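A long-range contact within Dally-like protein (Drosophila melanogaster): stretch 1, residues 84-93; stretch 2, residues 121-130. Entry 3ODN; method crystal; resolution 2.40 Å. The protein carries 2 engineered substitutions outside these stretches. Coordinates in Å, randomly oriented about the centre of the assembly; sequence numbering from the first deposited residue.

Stretch 1 84-93: FKDIFTALLK
Stretch 2 (121-130) LFKELETYFA

Two helical segments of Dally-like protein, 84-93 and 121-130, each part of a longer helix, run antiparallel: their N-to-C directions differ by 176° and their axes approach to 11.1 Å. Backbone phi/psi values stay helical, from -79/-32 at Lys93 to -52/-56 at Tyr128, and i-to-i+4 hydrogen bonds such as Leu92 N to Phe88 O (2.9 Å) and Glu126 N to Phe122 O (3.0 Å) hold each rod. In the register, Leu92 and Glu126 are the nearest pair, their CA atoms 7.6 Å apart. No hydrogen bond crosses the interface; the contact buries 414 Å², both sides summed.

Phe129 covers the most surface. Its CA-to-CB bond points toward the first helix, and chi1 -176° (t) with chi2 -107° lays the ring across Lys85, Phe88 and Thr89. Phe88 (chi1 177°, t; chi2 78°) directs its ring edge at the Phe129 face, with centroids 4.5 Å apart, planes at 53° and Phe88 CE2 3.5 Å from Phe129 CG; such a pairing sets the positive rim of one ring against the pi cloud of the other. Lys85 adds aliphatic contact, its CG 3.8 Å from Phe129 CZ, while Thr89 CG2 sits 3.9 Å from Phe129 CD1. The Thr89 hydroxyl stays with its own helix (chi1 46°, p), OG1 lying 3.0 Å from Lys85 O and 2.9 Å from Asp86 O.

One turn after Phe88, Leu92 (chi1 -171°, t; chi2 56°, p) also points toward the partner. Its packing is apolar, by van der Waals contact: Leu92 CD1 meets the edge of the Phe122 ring at CD2 (4.2 Å) and lies 4.5 Å from Leu125 CB. Leu92 CD2 is 4.0 Å from Leu125 O. The CA-to-CB bond of Glu126 points sideways, but chi1 -93° and chi2 146°, both between wells, with chi3 11°, bring its end nearer: the methylene CG packs 3.8 Å from Leu92 CD2, while both carboxylate oxygens are hydrogen-bonded elsewhere in the structure.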

ATOM      1  N   PHE A  84       2.874  -1.772 -10.175  1.00 56.83           N
ATOM      2  CA  PHE A  84       3.365  -0.627  -9.417  1.00 52.87           C
ATOM      3  C   PHE A  84       4.817  -0.818  -9.074  1.00 56.34           C
ATOM      4  O   PHE A  84       5.608   0.096  -9.292  1.00 55.08           O
ATOM      5  CB  PHE A  84       2.509  -0.392  -8.147  1.00 52.40           C
ATOM      6  CG  PHE A  84       3.063   0.618  -7.160  1.00 50.11           C
ATOM      7  CD1 PHE A  84       2.803   1.976  -7.310  1.00 51.97           C
ATOM      8  CD2 PHE A  84       3.801   0.203  -6.060  1.00 49.45           C
ATOM      9  CE1 PHE A  84       3.320   2.906  -6.404  1.00 51.84           C
ATOM     10  CE2 PHE A  84       4.326   1.128  -5.161  1.00 51.62           C
ATOM     11  CZ  PHE A  84       4.070   2.472  -5.325  1.00 50.16           C
ATOM     12  N   LYS A  85       5.177  -2.009  -8.556  1.00 54.55           N
ATOM     13  CA  LYS A  85       6.561  -2.357  -8.197  1.00 53.43           C
ATOM     14  C   LYS A  85       7.481  -2.335  -9.434  1.00 61.55           C
ATOM     15  O   LYS A  85       8.610  -1.845  -9.357  1.00 59.97           O
ATOM     16  CB  LYS A  85       6.605  -3.692  -7.451  1.00 54.11           C
ATOM     17  CG  LYS A  85       6.008  -3.577  -6.044  1.00 51.79           C
ATOM     18  CD  LYS A  85       6.434  -4.711  -5.110  1.00 59.78           C
ATOM     19  CE  LYS A  85       5.313  -5.156  -4.205  1.00 59.35           C
ATOM     20  NZ  LYS A  85       4.616  -6.348  -4.766  1.00 70.70           N
ATOM     21  N   ASP A  86       6.938  -2.777 -10.593  1.00 63.04           N
ATOM     22  CA  ASP A  86       7.589  -2.781 -11.905  1.00 65.81           C
ATOM     23  C   ASP A  86       7.815  -1.353 -12.408  1.00 66.54           C
ATOM     24  O   ASP A  86       8.937  -1.032 -12.773  1.00 67.19           O
ATOM     25  CB  ASP A  86       6.793  -3.669 -12.909  1.00 72.63           C
ATOM     26  CG  ASP A  86       6.904  -3.397 -14.415  1.00 97.75           C
ATOM     27  OD1 ASP A  86       8.019  -3.054 -14.887  1.00101.91           O
ATOM     28  OD2 ASP A  86       5.903  -3.630 -15.137  1.00107.23           O
ATOM     29  N   ILE A  87       6.778  -0.497 -12.420  1.00 60.53           N
ATOM     30  CA  ILE A  87       6.902   0.896 -12.883  1.00 58.81           C
ATOM     31  C   ILE A  87       7.915   1.699 -12.052  1.00 62.17           C
ATOM     32  O   ILE A  87       8.609   2.570 -12.596  1.00 64.34           O
ATOM     33  CB  ILE A  87       5.517   1.582 -12.993  1.00 61.03           C
ATOM     34  CG1 ILE A  87       4.668   0.930 -14.110  1.00 63.53           C
ATOM     35  CG2 ILE A  87       5.636   3.100 -13.194  1.00 59.50           C
ATOM     36  CD1 ILE A  87       3.212   0.949 -13.855  1.00 71.20           C
ATOM     37  N   PHE A  88       8.028   1.384 -10.758  1.00 55.03           N
ATOM     38  CA  PHE A  88       8.967   2.069  -9.897  1.00 52.35           C
ATOM     39  C   PHE A  88      10.427   1.636 -10.149  1.00 57.26           C
ATOM     40  O   PHE A  88      11.313   2.483 -10.182  1.00 54.35           O
ATOM     41  CB  PHE A  88       8.567   1.954  -8.420  1.00 52.34           C
ATOM     42  CG  PHE A  88       9.613   2.610  -7.544  1.00 51.63           C
ATOM     43  CD1 PHE A  88       9.658   3.988  -7.409  1.00 53.18           C
ATOM     44  CD2 PHE A  88      10.587   1.849  -6.912  1.00 52.36           C
ATOM     45  CE1 PHE A  88      10.666   4.594  -6.680  1.00 54.14           C
ATOM     46  CE2 PHE A  88      11.592   2.455  -6.166  1.00 55.25           C
ATOM     47  CZ  PHE A  88      11.641   3.828  -6.073  1.00 53.41           C
ATOM     48  N   THR A  89      10.676   0.328 -10.318  1.00 57.43           N
ATOM     49  CA  THR A  89      12.025  -0.175 -10.579  1.00 58.70           C
ATOM     50  C   THR A  89      12.520   0.387 -11.914  1.00 65.36           C
ATOM     51  O   THR A  89      13.677   0.811 -12.006  1.00 65.41           O
ATOM     52  CB  THR A  89      12.086  -1.700 -10.474  1.00 71.09           C
ATOM     53  OG1 THR A  89      10.977  -2.232 -11.182  1.00 85.75           O
ATOM     54  CG2 THR A  89      12.007  -2.192  -9.031  1.00 65.15           C
ATOM     55  N   ALA A  90      11.601   0.492 -12.905  1.00 62.97           N
ATOM     56  CA  ALA A  90      11.841   1.065 -14.234  1.00 64.30           C
ATOM     57  C   ALA A  90      12.277   2.539 -14.108  1.00 65.74           C
ATOM     58  O   ALA A  90      13.313   2.910 -14.653  1.00 67.92           O
ATOM     59  CB  ALA A  90      10.583   0.949 -15.095  1.00 66.82           C
ATOM     60  N   LEU A  91      11.511   3.354 -13.345  1.00 57.88           N
ATOM     61  CA  LEU A  91      11.781   4.763 -13.050  1.00 55.03           C
ATOM     62  C   LEU A  91      13.145   4.914 -12.354  1.00 56.88           C
ATOM     63  O   LEU A  91      13.867   5.861 -12.657  1.00 56.72           O
ATOM     64  CB  LEU A  91      10.651   5.327 -12.158  1.00 52.96           C
ATOM     65  CG  LEU A  91      10.837   6.714 -11.503  1.00 56.70           C
ATOM     66  CD1 LEU A  91      10.481   7.837 -12.466  1.00 58.19           C
ATOM     67  CD2 LEU A  91      10.011   6.827 -10.218  1.00 57.67           C
ATOM     68  N   LEU A  92      13.459   4.004 -11.404  1.00 51.32           N
ATOM     69  CA  LEU A  92      14.692   4.010 -10.636  1.00 50.02           C
ATOM     70  C   LEU A  92      15.887   3.597 -11.508  1.00 55.95           C
ATOM     71  O   LEU A  92      16.970   4.123 -11.303  1.00 54.47           O
ATOM     72  CB  LEU A  92      14.557   3.172  -9.343  1.00 48.46           C
ATOM     73  CG  LEU A  92      15.687   3.217  -8.260  1.00 51.17           C
ATOM     74  CD1 LEU A  92      15.980   4.644  -7.761  1.00 49.28           C
ATOM     75  CD2 LEU A  92      15.323   2.347  -7.076  1.00 51.89           C
ATOM     76  N   LYS A  93      15.670   2.734 -12.534  1.00 54.81           N
ATOM     77  CA  LYS A  93      16.732   2.334 -13.448  1.00 56.28           C
ATOM     78  C   LYS A  93      16.978   3.435 -14.478  1.00 61.31           C
ATOM     79  O   LYS A  93      18.116   3.629 -14.899  1.00 61.02           O
ATOM     80  CB  LYS A  93      16.445   0.980 -14.109  1.00 62.19           C
ATOM     81  CG  LYS A  93      17.729   0.308 -14.652  1.00 87.90           C
ATOM     82  CD  LYS A  93      17.575  -1.176 -15.037  1.00101.12           C
ATOM     83  CE  LYS A  93      17.967  -2.135 -13.929  1.00108.40           C
ATOM     84  NZ  LYS A  93      16.835  -2.409 -12.996  1.00111.73           N
ATOM     85  N   LEU A 121      25.184   4.458  -4.016  1.00 48.25           N
ATOM     86  CA  LEU A 121      23.989   5.146  -3.555  1.00 47.73           C
ATOM     87  C   LEU A 121      22.776   4.529  -4.247  1.00 50.04           C
ATOM     88  O   LEU A 121      21.845   4.135  -3.564  1.00 50.34           O
ATOM     89  CB  LEU A 121      24.061   6.672  -3.818  1.00 48.32           C
ATOM     90  CG  LEU A 121      22.908   7.495  -3.203  1.00 53.83           C
ATOM     91  CD1 LEU A 121      22.985   7.501  -1.704  1.00 54.66           C
ATOM     92  CD2 LEU A 121      22.864   8.911  -3.759  1.00 55.96           C
ATOM     93  N   PHE A 122      22.805   4.387  -5.582  1.00 47.06           N
ATOM     94  CA  PHE A 122      21.695   3.760  -6.306  1.00 46.84           C
ATOM     95  C   PHE A 122      21.392   2.314  -5.886  1.00 48.94           C
ATOM     96  O   PHE A 122      20.246   1.900  -5.937  1.00 47.20           O
ATOM     97  CB  PHE A 122      21.866   3.894  -7.819  1.00 49.18           C
ATOM     98  CG  PHE A 122      21.402   5.228  -8.348  1.00 49.48           C
ATOM     99  CD1 PHE A 122      22.309   6.260  -8.567  1.00 51.75           C
ATOM    100  CD2 PHE A 122      20.053   5.465  -8.597  1.00 50.08           C
ATOM    101  CE1 PHE A 122      21.873   7.506  -9.036  1.00 53.47           C
ATOM    102  CE2 PHE A 122      19.615   6.714  -9.064  1.00 52.95           C
ATOM    103  CZ  PHE A 122      20.531   7.715  -9.314  1.00 52.14           C
ATOM    104  N   LYS A 123      22.412   1.574  -5.448  1.00 46.43           N
ATOM    105  CA  LYS A 123      22.279   0.198  -4.987  1.00 47.77           C
ATOM    106  C   LYS A 123      21.520   0.122  -3.679  1.00 50.61           C
ATOM    107  O   LYS A 123      20.694  -0.767  -3.522  1.00 52.22           O
ATOM    108  CB  LYS A 123      23.659  -0.475  -4.868  1.00 53.01           C
ATOM    109  CG  LYS A 123      24.090  -1.115  -6.181  1.00 79.40           C
ATOM    110  CD  LYS A 123      25.534  -0.804  -6.566  1.00 89.36           C
ATOM    111  CE  LYS A 123      25.829  -1.258  -7.977  1.00 99.02           C
ATOM    112  NZ  LYS A 123      27.275  -1.169  -8.301  1.00113.13           N
ATOM    113  N   GLU A 124      21.776   1.065  -2.758  1.00 46.21           N
ATOM    114  CA  GLU A 124      21.112   1.169  -1.463  1.00 46.18           C
ATOM    115  C   GLU A 124      19.632   1.462  -1.618  1.00 51.35           C
ATOM    116  O   GLU A 124      18.809   0.874  -0.911  1.00 54.38           O
ATOM    117  CB  GLU A 124      21.776   2.242  -0.607  1.00 47.28           C
ATOM    118  CG  GLU A 124      23.217   1.935  -0.185  1.00 56.36           C
ATOM    119  CD  GLU A 124      23.493   0.815   0.812  1.00 80.96           C
ATOM    120  OE1 GLU A 124      24.551   0.870   1.485  1.00 74.11           O
ATOM    121  OE2 GLU A 124      22.679  -0.132   0.901  1.00 82.39           O
ATOM    122  N   LEU A 125      19.294   2.352  -2.569  1.00 45.58           N
ATOM    123  CA  LEU A 125      17.938   2.767  -2.904  1.00 43.34           C
ATOM    124  C   LEU A 125      17.222   1.603  -3.556  1.00 48.87           C
ATOM    125  O   LEU A 125      16.077   1.351  -3.225  1.00 48.43           O
ATOM    126  CB  LEU A 125      17.942   4.010  -3.815  1.00 42.31           C
ATOM    127  CG  LEU A 125      18.726   5.242  -3.334  1.00 45.95           C
ATOM    128  CD1 LEU A 125      18.899   6.249  -4.471  1.00 46.07           C
ATOM    129  CD2 LEU A 125      18.080   5.900  -2.119  1.00 47.72           C
ATOM    130  N   GLU A 126      17.916   0.861  -4.444  1.00 49.25           N
ATOM    131  CA  GLU A 126      17.414  -0.354  -5.096  1.00 50.22           C
ATOM    132  C   GLU A 126      17.131  -1.459  -4.036  1.00 54.89           C
ATOM    133  O   GLU A 126      16.025  -2.004  -4.014  1.00 55.25           O
ATOM    134  CB  GLU A 126      18.391  -0.848  -6.182  1.00 52.23           C
ATOM    135  CG  GLU A 126      18.066  -0.302  -7.566  1.00 63.50           C
ATOM    136  CD  GLU A 126      19.180   0.018  -8.562  1.00 83.61           C
ATOM    137  OE1 GLU A 126      20.356  -0.355  -8.327  1.00 66.65           O
ATOM    138  OE2 GLU A 126      18.857   0.638  -9.602  1.00 70.13           O
ATOM    139  N   THR A 127      18.110  -1.727  -3.130  1.00 50.35           N
ATOM    140  CA  THR A 127      18.006  -2.731  -2.074  1.00 50.58           C
ATOM    141  C   THR A 127      16.887  -2.396  -1.127  1.00 52.46           C
ATOM    142  O   THR A 127      16.100  -3.288  -0.811  1.00 53.45           O
ATOM    143  CB  THR A 127      19.353  -2.967  -1.385  1.00 59.14           C
ATOM    144  OG1 THR A 127      20.248  -3.547  -2.337  1.00 66.66           O
ATOM    145  CG2 THR A 127      19.242  -3.878  -0.154  1.00 54.87           C
ATOM    146  N   TYR A 128      16.804  -1.121  -0.683  1.00 47.24           N
ATOM    147  CA  TYR A 128      15.716  -0.697   0.167  1.00 47.24           C
ATOM    148  C   TYR A 128      14.377  -1.083  -0.462  1.00 53.17           C
ATOM    149  O   TYR A 128      13.591  -1.773   0.186  1.00 54.29           O
ATOM    150  CB  TYR A 128      15.730   0.821   0.477  1.00 47.02           C
ATOM    151  CG  TYR A 128      14.520   1.187   1.308  1.00 46.11           C
ATOM    152  CD1 TYR A 128      14.494   0.938   2.674  1.00 48.60           C
ATOM    153  CD2 TYR A 128      13.342   1.620   0.703  1.00 45.79           C
ATOM    154  CE1 TYR A 128      13.339   1.149   3.427  1.00 49.08           C
ATOM    155  CE2 TYR A 128      12.166   1.791   1.439  1.00 47.25           C
ATOM    156  CZ  TYR A 128      12.176   1.563   2.803  1.00 53.83           C
ATOM    157  OH  TYR A 128      11.041   1.745   3.539  1.00 55.75           O
ATOM    158  N   PHE A 129      14.101  -0.647  -1.711  1.00 50.33           N
ATOM    159  CA  PHE A 129      12.802  -0.957  -2.330  1.00 50.47           C
ATOM    160  C   PHE A 129      12.507  -2.450  -2.391  1.00 59.79           C
ATOM    161  O   PHE A 129      11.360  -2.858  -2.182  1.00 61.57           O
ATOM    162  CB  PHE A 129      12.609  -0.246  -3.673  1.00 50.58           C
ATOM    163  CG  PHE A 129      11.243  -0.486  -4.267  1.00 51.14           C
ATOM    164  CD1 PHE A 129      11.080  -1.321  -5.376  1.00 53.47           C
ATOM    165  CD2 PHE A 129      10.102   0.094  -3.700  1.00 49.23           C
ATOM    166  CE1 PHE A 129       9.799  -1.566  -5.902  1.00 53.42           C
ATOM    167  CE2 PHE A 129       8.827  -0.151  -4.238  1.00 48.89           C
ATOM    168  CZ  PHE A 129       8.689  -0.975  -5.327  1.00 47.97           C
ATOM    169  N   ALA A 130      13.563  -3.263  -2.548  1.00 59.43           N
ATOM    170  CA  ALA A 130      13.490  -4.725  -2.595  1.00 62.14           C
ATOM    171  C   ALA A 130      13.341  -5.384  -1.210  1.00 68.16           C
ATOM    172  O   ALA A 130      12.456  -6.211  -1.042  1.00 68.46           O
ATOM    173  CB  ALA A 130      14.718  -5.271  -3.303  1.00 63.98           C
TER